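Long-range contacts in lactate dehydrogenase, adjacent gene encodes predicted malate dehydrogenase (Cryptosporidium parvum, PDB 4ND3), which probably interconverts (S)-lactate and pyruvate, with NAD as the hydride carrier, as a member of the lactate/malate dehydrogenase superfamily: residues 3-8 with 72-77; 32-37 with 65-70. One frame throughout, in Å; residues are numbered along the deposited sequence.

How the interactions relate
From the N terminus the chain enters strand 6-10, passes helix 14-26 and returns in strand 30-34. Helix 40-55 and strand 61-64 follow, then the 65-70 loop, which ends in a 3-10 turn, and strand 75-78. Interaction 2 closes the inner loop, between the end of strand 30-34 and residues 65-70. Interaction 1 closes the outer one by pairing strand 6-10 with strand 75-78, and interaction 2 is nested inside it. Their centres lie about 13 Å apart. Strands 6-10 and 30-34 are neighbours in one parallel sheet, where Ile7 O accepts a hydrogen bond from Val32 N. Lys6 NZ donates to Asp69 O, and the Ala8 methyl packs on Ile70.

Interaction 1 of 2, residues 3-8 with 72-77; sequences ERRKIA and GSDVVI
Lys6 and Asp74 bind each other twice, once through a side chain and once through the backbone. Lys6 N donates to Asp74 OD2 at 2.9 Å. The carboxylate oxygen takes this bond on its anti side, close to its own plane. CG of Asp74 lies anti to its carbonyl carbon (chi1 -63°), which places the carboxylate beside the incoming chain before the strand pairing begins. Lys6 O accepts from two amides, Asp74 N at 2.8 Å and Val75 N at 3.3 Å. The second bond is longer but straighter.

Beyond this fork the ladder is regular. Ala8 N donates to Val75 O at 2.8 Å, and Ile77 N donates to Ala8 O. These bonds join strands 6-10 and 75-78, the two central neighbours of the parallel Rossmann sheet that carries NAD, and strand 30-34 flanks strand 6-10 on its other side.

Ile7, Val75 and Ile77 pack on one face, with Ile7 CG2 3.8 Å from Ile77 CD1. On the other face Ser73 OG sits 3.3 Å from Ala8 CB, but its hydrogen-bond partner is Ile70 O. The Lys6 chain runs extended past Ser73, with Lys6 CE 3.8 Å from Ser73 OG. CG of Lys6 is anti to the backbone N (chi1 -171°), and its NZ donates to Ser71 O.

The Arg5 guanidinium stands nearly at a right angle to the Asp74 carboxylate without charge contact. Arg4 bonds Thr58 O and forms salt bridges to Asp30 and to Asp250 of the second subunit, while Arg5 NH2 donates to Glu3 O of the second subunit.

Interaction 2 of 2, residues 32-37 with 65-70; sequences VLFDIA and NDYADI. With NAD (nicotinamide-adenine-dinucleotide), chain C.
The adenosine end of the NAD site lies where strand 30-34 ends, and here Phe34 stacks on Tyr67 of the 65-70 loop. The ring centroids are 4.1 Å apart and the planes differ by 24°. The stack is offset, with Phe34 CZ over the Tyr67 face, 3.4 Å from Tyr67 CE1. CG of Phe34 is anti to the backbone N (chi1 178°), which carries the ring out to the tyrosine. Phe34 CE1 also lies 3.4 Å from Asn65 C. At the Phe34 edge, NAD C2A comes near the ring plane, 3.8 Å from Phe34 CE2.

Farther back along the strand, Val32 CG2 meets Asp69 O at 3.7 Å, and Val32 CG1 packs on Ile70 CG2. Asn65 CB rests against Asp35 O.

Asp35 turns away from this loop to the cofactor. Its OD1 accepts a hydrogen bond from NAD O2B at 2.7 Å, and OD2 one from NAD O3B at 2.8 Å. Ala37 N also donates to OD1, closing an Asx turn, and Ser12 N to OD2, so both oxygens are held from protein and ribose. An acidic residue at the end of the second strand, gripping both adenosine ribose hydroxyls, is typical of NAD-binding Rossmann folds.

Interaction 1 of 2, residues 3-8 with 72-77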
ATOM      1  N   GLU A   3       2.642 -17.972  13.336  1.00 48.36           N
ATOM      2  CA  GLU A   3       1.781 -17.263  14.283  1.00 47.45           C
ATOM      3  C   GLU A   3       1.699 -15.795  13.886  1.00 44.18           C
ATOM      4  O   GLU A   3       2.663 -15.237  13.356  1.00 42.39           O
ATOM      5  CB  GLU A   3       2.320 -17.394  15.711  1.00 49.25           C
ATOM      6  CG  GLU A   3       2.150 -18.781  16.324  1.00 51.64           C
ATOM      7  CD  GLU A   3       0.691 -19.204  16.467  1.00 54.44           C
ATOM      8  OE1 GLU A   3      -0.179 -18.332  16.690  1.00 57.04           O
ATOM      9  OE2 GLU A   3       0.409 -20.419  16.358  1.00 54.84           O
ATOM     10  N   ARG A   4       0.545 -15.180  14.128  1.00 40.61           N
ATOM     11  CA  ARG A   4       0.354 -13.764  13.843  1.00 39.07           C
ATOM     12  C   ARG A   4       1.276 -12.922  14.719  1.00 36.92           C
ATOM     13  O   ARG A   4       1.551 -13.279  15.865  1.00 34.99           O
ATOM     14  CB  ARG A   4      -1.095 -13.345  14.104  1.00 40.12           C
ATOM     15  CG  ARG A   4      -2.131 -13.956  13.172  1.00 40.97           C
ATOM     16  CD  ARG A   4      -3.497 -13.338  13.441  1.00 41.20           C
ATOM     17  NE  ARG A   4      -4.523 -13.740  12.477  1.00 41.66           N
ATOM     18  CZ  ARG A   4      -5.576 -12.994  12.133  1.00 41.84           C
ATOM     19  NH1 ARG A   4      -5.763 -11.785  12.658  1.00 41.01           N
ATOM     20  NH2 ARG A   4      -6.450 -13.454  11.243  1.00 41.94           N
ATOM     21  N   ARG A   5       1.753 -11.805  14.172  1.00 34.87           N
ATOM     22  CA  ARG A   5       2.544 -10.859  14.949  1.00 33.99           C
ATOM     23  C   ARG A   5       1.620 -10.159  15.931  1.00 32.57           C
ATOM     24  O   ARG A   5       0.448  -9.941  15.635  1.00 32.89           O
ATOM     25  CB  ARG A   5       3.214  -9.816  14.051  1.00 34.56           C
ATOM     26  CG  ARG A   5       4.089 -10.376  12.939  1.00 36.17           C
ATOM     27  CD  ARG A   5       5.091 -11.405  13.439  1.00 37.08           C
ATOM     28  NE  ARG A   5       6.120 -11.684  12.436  1.00 38.79           N
ATOM     29  CZ  ARG A   5       7.007 -12.677  12.505  1.00 40.34           C
ATOM     30  NH1 ARG A   5       7.008 -13.522  13.534  1.00 40.75           N
ATOM     31  NH2 ARG A   5       7.899 -12.833  11.533  1.00 40.47           N
ATOM     32  N   LYS A   6       2.150  -9.801  17.092  1.00 31.86           N
ATOM     33  CA  LYS A   6       1.337  -9.218  18.154  1.00 31.74           C
ATOM     34  C   LYS A   6       1.999  -7.990  18.761  1.00 29.98           C
ATOM     35  O   LYS A   6       3.125  -8.063  19.253  1.00 29.17           O
ATOM     36  CB  LYS A   6       1.085 -10.270  19.238  1.00 32.58           C
ATOM     37  CG  LYS A   6       0.074  -9.859  20.290  1.00 34.21           C
ATOM     38  CD  LYS A   6      -0.177 -10.996  21.275  1.00 34.75           C
ATOM     39  CE  LYS A   6      -1.097 -10.550  22.397  1.00 36.01           C
ATOM     40  NZ  LYS A   6      -1.289 -11.611  23.423  1.00 36.32           N
ATOM     41  N   ILE A   7       1.292  -6.862  18.725  1.00 28.71           N
ATOM     42  CA  ILE A   7       1.762  -5.641  19.357  1.00 28.82           C
ATOM     43  C   ILE A   7       0.848  -5.277  20.514  1.00 29.11           C
ATOM     44  O   ILE A   7      -0.363  -5.180  20.341  1.00 30.26           O
ATOM     45  CB  ILE A   7       1.808  -4.455  18.370  1.00 27.92           C
ATOM     46  CG1 ILE A   7       2.772  -4.771  17.220  1.00 28.02           C
ATOM     47  CG2 ILE A   7       2.217  -3.182  19.101  1.00 27.79           C
ATOM     48  CD1 ILE A   7       2.745  -3.762  16.090  1.00 28.15           C
ATOM     49  N   ALA A   8       1.442  -5.072  21.686  1.00 29.78           N
ATOM     50  CA  ALA A   8       0.717  -4.607  22.862  1.00 30.36           C
ATOM     51  C   ALA A   8       0.932  -3.114  23.026  1.00 30.32           C
ATOM     52  O   ALA A   8       2.071  -2.649  23.088  1.00 31.42           O
ATOM     53  CB  ALA A   8       1.187  -5.340  24.105  1.00 30.69           C
ATOM     54  N   GLY A  72       2.969 -13.172  25.108  1.00 40.02           N
ATOM     55  CA  GLY A  72       3.402 -13.514  23.757  1.00 40.21           C
ATOM     56  C   GLY A  72       3.513 -12.328  22.807  1.00 39.48           C
ATOM     57  O   GLY A  72       3.657 -12.517  21.598  1.00 40.24           O
ATOM     58  N   SER A  73       3.448 -11.108  23.342  1.00 37.53           N
ATOM     59  CA  SER A  73       3.578  -9.908  22.524  1.00 36.41           C
ATOM     60  C   SER A  73       4.990  -9.813  21.954  1.00 36.15           C
ATOM     61  O   SER A  73       5.975  -9.977  22.678  1.00 35.79           O
ATOM     62  CB  SER A  73       3.265  -8.652  23.339  1.00 36.19           C
ATOM     63  OG  SER A  73       1.881  -8.549  23.626  1.00 35.81           O
ATOM     64  N   ASP A  74       5.078  -9.556  20.653  1.00 35.33           N
ATOM     65  CA  ASP A  74       6.366  -9.370  19.992  1.00 34.70           C
ATOM     66  C   ASP A  74       6.911  -7.982  20.288  1.00 33.87           C
ATOM     67  O   ASP A  74       8.111  -7.811  20.499  1.00 34.19           O
ATOM     68  CB  ASP A  74       6.221  -9.550  18.482  1.00 35.34           C
ATOM     69  CG  ASP A  74       5.786 -10.942  18.106  1.00 35.77           C
ATOM     70  OD1 ASP A  74       6.525 -11.896  18.419  1.00 37.72           O
ATOM     71  OD2 ASP A  74       4.707 -11.084  17.498  1.00 36.21           O
ATOM     72  N   VAL A  75       6.024  -6.990  20.286  1.00 33.07           N
ATOM     73  CA  VAL A  75       6.401  -5.608  20.544  1.00 32.41           C
ATOM     74  C   VAL A  75       5.476  -5.024  21.596  1.00 32.37           C
ATOM     75  O   VAL A  75       4.268  -5.255  21.564  1.00 31.91           O
ATOM     76  CB  VAL A  75       6.320  -4.747  19.265  1.00 32.46           C
ATOM     77  CG1 VAL A  75       6.731  -3.309  19.547  1.00 32.54           C
ATOM     78  CG2 VAL A  75       7.187  -5.343  18.166  1.00 32.98           C
ATOM     79  N   VAL A  76       6.052  -4.274  22.529  1.00 31.89           N
ATOM     80  CA  VAL A  76       5.282  -3.551  23.528  1.00 32.53           C
ATOM     81  C   VAL A  76       5.569  -2.072  23.351  1.00 32.46           C
ATOM     82  O   VAL A  76       6.725  -1.656  23.406  1.00 33.63           O
ATOM     83  CB  VAL A  76       5.651  -3.990  24.959  1.00 32.66           C
ATOM     84  CG1 VAL A  76       4.938  -3.124  25.992  1.00 32.91           C
ATOM     85  CG2 VAL A  76       5.307  -5.457  25.161  1.00 33.15           C
ATOM     86  N   ILE A  77       4.519  -1.289  23.113  1.00 31.63           N
ATOM     87  CA  ILE A  77       4.643   0.154  22.983  1.00 31.46           C
ATOM     88  C   ILE A  77       3.977   0.818  24.188  1.00 31.89           C
ATOM     89  O   ILE A  77       2.774   0.658  24.403  1.00 32.07           O
ATOM     90  CB  ILE A  77       4.017   0.667  21.671  1.00 30.21           C
ATOM     91  CG1 ILE A  77       4.571  -0.109  20.471  1.00 30.33           C
ATOM     92  CG2 ILE A  77       4.309   2.145  21.499  1.00 30.00           C
ATOM     93  CD1 ILE A  77       3.935   0.255  19.144  1.00 30.06           C
TER

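Interaction 2 of 2, residues 32-37 with 65-70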
ATOM      1  N   VAL A  32      -3.195  -5.450  20.947  1.00 32.09           N
ATOM      2  CA  VAL A  32      -3.860  -5.466  22.247  1.00 33.35           C
ATOM      3  C   VAL A  32      -3.761  -4.071  22.850  1.00 32.39           C
ATOM      4  O   VAL A  32      -2.672  -3.625  23.203  1.00 33.00           O
ATOM      5  CB  VAL A  32      -3.217  -6.493  23.201  1.00 33.90           C
ATOM      6  CG1 VAL A  32      -3.862  -6.430  24.580  1.00 34.86           C
ATOM      7  CG2 VAL A  32      -3.322  -7.891  22.613  1.00 34.59           C
ATOM      8  N   LEU A  33      -4.894  -3.375  22.930  1.00 32.83           N
ATOM      9  CA  LEU A  33      -4.962  -2.070  23.584  1.00 33.20           C
ATOM     10  C   LEU A  33      -5.211  -2.254  25.083  1.00 33.83           C
ATOM     11  O   LEU A  33      -6.295  -2.685  25.483  1.00 33.81           O
ATOM     12  CB  LEU A  33      -6.078  -1.217  22.981  1.00 33.39           C
ATOM     13  CG  LEU A  33      -5.759  -0.408  21.726  1.00 34.20           C
ATOM     14  CD1 LEU A  33      -7.041   0.038  21.041  1.00 34.01           C
ATOM     15  CD2 LEU A  33      -4.888   0.797  22.061  1.00 34.32           C
ATOM     16  N   PHE A  34      -4.209  -1.928  25.897  1.00 33.91           N
ATOM     17  CA  PHE A  34      -4.304  -2.029  27.357  1.00 34.87           C
ATOM     18  C   PHE A  34      -4.513  -0.650  27.972  1.00 36.10           C
ATOM     19  O   PHE A  34      -3.854   0.319  27.588  1.00 35.05           O
ATOM     20  CB  PHE A  34      -3.033  -2.668  27.929  1.00 35.55           C
ATOM     21  CG  PHE A  34      -3.013  -2.767  29.438  1.00 36.52           C
ATOM     22  CD1 PHE A  34      -3.353  -3.956  30.076  1.00 37.28           C
ATOM     23  CD2 PHE A  34      -2.631  -1.682  30.222  1.00 36.34           C
ATOM     24  CE1 PHE A  34      -3.325  -4.055  31.461  1.00 37.48           C
ATOM     25  CE2 PHE A  34      -2.604  -1.774  31.606  1.00 36.86           C
ATOM     26  CZ  PHE A  34      -2.951  -2.964  32.228  1.00 37.14           C
ATOM     27  N   ASP A  35      -5.431  -0.565  28.932  1.00 36.00           N
ATOM     28  CA  ASP A  35      -5.594   0.645  29.732  1.00 36.48           C
ATOM     29  C   ASP A  35      -6.270   0.319  31.066  1.00 37.53           C
ATOM     30  O   ASP A  35      -7.006  -0.664  31.173  1.00 37.59           O
ATOM     31  CB  ASP A  35      -6.404   1.693  28.965  1.00 36.30           C
ATOM     32  CG  ASP A  35      -6.049   3.117  29.362  1.00 36.98           C
ATOM     33  OD1 ASP A  35      -6.215   3.470  30.550  1.00 36.86           O
ATOM     34  OD2 ASP A  35      -5.608   3.890  28.480  1.00 37.45           O
ATOM     35  N   ILE A  36      -6.006   1.143  32.078  1.00 37.61           N
ATOM     36  CA  ILE A  36      -6.656   0.994  33.385  1.00 37.79           C
ATOM     37  C   ILE A  36      -8.012   1.692  33.433  1.00 38.28           C
ATOM     38  O   ILE A  36      -8.834   1.380  34.291  1.00 39.79           O
ATOM     39  CB  ILE A  36      -5.775   1.512  34.542  1.00 36.89           C
ATOM     40  CG1 ILE A  36      -5.465   3.006  34.380  1.00 37.06           C
ATOM     41  CG2 ILE A  36      -4.496   0.695  34.624  1.00 36.67           C
ATOM     42  CD1 ILE A  36      -4.924   3.663  35.631  1.00 37.91           C
ATOM     43  N   ALA A  37      -8.238   2.641  32.523  1.00 39.16           N
ATOM     44  CA  ALA A  37      -9.508   3.356  32.454  1.00 40.34           C
ATOM     45  C   ALA A  37     -10.584   2.455  31.865  1.00 42.96           C
ATOM     46  O   ALA A  37     -10.440   1.947  30.747  1.00 43.14           O
ATOM     47  CB  ALA A  37      -9.367   4.619  31.621  1.00 40.59           C
ATOM     48  N   ASN A  65      -7.959  -4.659  30.224  1.00 39.72           N
ATOM     49  CA  ASN A  65      -7.368  -4.086  31.428  1.00 40.44           C
ATOM     50  C   ASN A  65      -6.525  -5.121  32.163  1.00 40.22           C
ATOM     51  O   ASN A  65      -6.158  -4.925  33.319  1.00 40.06           O
ATOM     52  CB  ASN A  65      -8.457  -3.529  32.350  1.00 42.29           C
ATOM     53  CG  ASN A  65      -9.425  -4.596  32.845  1.00 43.14           C
ATOM     54  OD1 ASN A  65      -9.287  -5.779  32.540  1.00 44.09           O
ATOM     55  ND2 ASN A  65     -10.415  -4.170  33.611  1.00 44.97           N
ATOM     56  N   ASP A  66      -6.202  -6.209  31.467  1.00 40.47           N
ATOM     57  CA  ASP A  66      -5.582  -7.379  32.067  1.00 40.86           C
ATOM     58  C   ASP A  66      -4.231  -7.653  31.405  1.00 40.51           C
ATOM     59  O   ASP A  66      -4.167  -7.975  30.219  1.00 40.40           O
ATOM     60  CB  ASP A  66      -6.518  -8.579  31.890  1.00 41.52           C
ATOM     61  CG  ASP A  66      -6.104  -9.782  32.713  1.00 42.57           C
ATOM     62  OD1 ASP A  66      -6.933 -10.705  32.857  1.00 44.42           O
ATOM     63  OD2 ASP A  66      -4.963  -9.816  33.213  1.00 43.20           O
ATOM     64  N   TYR A  67      -3.155  -7.547  32.176  1.00 41.08           N
ATOM     65  CA  TYR A  67      -1.811  -7.781  31.638  1.00 42.32           C
ATOM     66  C   TYR A  67      -1.626  -9.184  31.058  1.00 42.66           C
ATOM     67  O   TYR A  67      -0.764  -9.389  30.206  1.00 42.28           O
ATOM     68  CB  TYR A  67      -0.726  -7.486  32.686  1.00 42.86           C
ATOM     69  CG  TYR A  67      -0.285  -6.038  32.702  1.00 42.46           C
ATOM     70  CD1 TYR A  67      -0.496  -5.227  33.817  1.00 41.54           C
ATOM     71  CD2 TYR A  67       0.343  -5.477  31.591  1.00 43.07           C
ATOM     72  CE1 TYR A  67      -0.091  -3.901  33.823  1.00 41.35           C
ATOM     73  CE2 TYR A  67       0.748  -4.153  31.586  1.00 42.97           C
ATOM     74  CZ  TYR A  67       0.530  -3.369  32.701  1.00 42.75           C
ATOM     75  OH  TYR A  67       0.940  -2.055  32.681  1.00 42.85           O
ATOM     76  N   ALA A  68      -2.435 -10.145  31.505  1.00 41.79           N
ATOM     77  CA  ALA A  68      -2.395 -11.497  30.949  1.00 41.01           C
ATOM     78  C   ALA A  68      -2.572 -11.495  29.427  1.00 39.45           C
ATOM     79  O   ALA A  68      -1.982 -12.320  28.732  1.00 38.22           O
ATOM     80  CB  ALA A  68      -3.457 -12.374  31.602  1.00 41.39           C
ATOM     81  N   ASP A  69      -3.379 -10.562  28.925  1.00 38.50           N
ATOM     82  CA  ASP A  69      -3.674 -10.478  27.495  1.00 38.99           C
ATOM     83  C   ASP A  69      -2.503  -9.993  26.624  1.00 37.85           C
ATOM     84  O   ASP A  69      -2.564 -10.134  25.407  1.00 37.94           O
ATOM     85  CB  ASP A  69      -4.907  -9.592  27.256  1.00 40.30           C
ATOM     86  CG  ASP A  69      -6.193 -10.229  27.761  1.00 42.27           C
ATOM     87  OD1 ASP A  69      -6.345 -11.459  27.628  1.00 44.18           O
ATOM     88  OD2 ASP A  69      -7.059  -9.499  28.283  1.00 43.85           O
ATOM     89  N   ILE A  70      -1.453  -9.430  27.225  1.00 37.08           N
ATOM     90  CA  ILE A  70      -0.254  -9.041  26.460  1.00 37.73           C
ATOM     91  C   ILE A  70       0.800 -10.157  26.382  1.00 38.17           C
ATOM     92  O   ILE A  70       1.885  -9.944  25.845  1.00 37.96           O
ATOM     93  CB  ILE A  70       0.402  -7.730  26.980  1.00 36.85           C
ATOM     94  CG1 ILE A  70       1.223  -7.955  28.257  1.00 37.04           C
ATOM     95  CG2 ILE A  70      -0.649  -6.652  27.206  1.00 36.68           C
ATOM     96  CD1 ILE A  70       2.196  -6.832  28.552  1.00 37.46           C
TER
HETATM   97  PA  NAD C 401      -3.281  10.528  26.892  1.00 29.90           P
HETATM   98  O1A NAD C 401      -4.196  10.754  25.724  1.00 30.01           O
HETATM   99  O2A NAD C 401      -3.543  11.241  28.186  1.00 29.27           O
HETATM  100  O5B NAD C 401      -3.210   8.959  27.161  1.00 31.22           O
HETATM  101  C5B NAD C 401      -2.535   8.405  28.282  1.00 32.16           C
HETATM  102  C4B NAD C 401      -3.258   7.115  28.635  1.00 32.71           C
HETATM  103  O4B NAD C 401      -2.524   6.399  29.624  1.00 33.48           O
HETATM  104  C3B NAD C 401      -4.654   7.353  29.209  1.00 33.24           C
HETATM  105  O3B NAD C 401      -5.650   6.730  28.394  1.00 34.10           O
HETATM  106  C2B NAD C 401      -4.617   6.727  30.592  1.00 33.36           C
HETATM  107  O2B NAD C 401      -5.830   6.073  30.968  1.00 34.74           O
HETATM  108  C1B NAD C 401      -3.472   5.740  30.465  1.00 33.04           C
HETATM  109  N9A NAD C 401      -2.881   5.350  31.764  1.00 32.20           N
HETATM  110  C8A NAD C 401      -2.722   6.116  32.861  1.00 31.71           C
HETATM  111  N7A NAD C 401      -2.141   5.401  33.853  1.00 32.02           N
HETATM  112  C5A NAD C 401      -1.925   4.161  33.398  1.00 31.84           C
HETATM  113  C6A NAD C 401      -1.343   2.915  33.934  1.00 32.49           C
HETATM  114  N6A NAD C 401      -0.866   2.857  35.203  1.00 32.85           N
HETATM  115  N1A NAD C 401      -1.306   1.844  33.110  1.00 32.84           N
HETATM  116  C2A NAD C 401      -1.777   1.884  31.846  1.00 32.80           C
HETATM  117  N3A NAD C 401      -2.317   2.985  31.301  1.00 32.35           N
HETATM  118  C4A NAD C 401      -2.414   4.133  32.014  1.00 32.47           C
HETATM  119  O3  NAD C 401      -1.727  10.818  26.517  1.00 29.89           O
HETATM  120  PN  NAD C 401      -1.126  10.842  25.015  1.00 28.61           P
HETATM  121  O1N NAD C 401      -1.513  12.139  24.360  1.00 28.24           O
HETATM  122  O2N NAD C 401      -1.437   9.552  24.307  1.00 29.04           O
HETATM  123  O5D NAD C 401       0.442  10.851  25.350  1.00 28.20           O
HETATM  124  C5D NAD C 401       1.014   9.733  26.017  1.00 29.02           C
HETATM  125  C4D NAD C 401       2.426  10.068  26.476  1.00 29.90           C
HETATM  126  O4D NAD C 401       3.274  10.224  25.331  1.00 31.30           O
HETATM  127  C3D NAD C 401       2.514  11.375  27.256  1.00 29.72           C
HETATM  128  O3D NAD C 401       3.373  11.185  28.379  1.00 28.52           O
HETATM  129  C2D NAD C 401       3.128  12.362  26.275  1.00 30.40           C
HETATM  130  O2D NAD C 401       3.866  13.419  26.898  1.00 29.13           O
HETATM  131  C1D NAD C 401       4.024  11.435  25.474  1.00 31.14           C
HETATM  132  N1N NAD C 401       4.455  11.898  24.152  1.00 32.72           N
HETATM  133  C2N NAD C 401       5.690  11.532  23.780  1.00 33.77           C
HETATM  134  C3N NAD C 401       6.219  11.891  22.546  1.00 34.30           C
HETATM  135  C7N NAD C 401       7.610  11.468  22.154  1.00 35.16           C
HETATM  136  O7N NAD C 401       8.137  12.027  21.206  1.00 36.74           O
HETATM  137  N7N NAD C 401       8.258  10.501  22.812  1.00 35.13           N
HETATM  138  C4N NAD C 401       5.430  12.643  21.683  1.00 33.29           C
HETATM  139  C5N NAD C 401       4.147  13.009  22.079  1.00 33.35           C
HETATM  140  C6N NAD C 401       3.677  12.622  23.331  1.00 32.90           C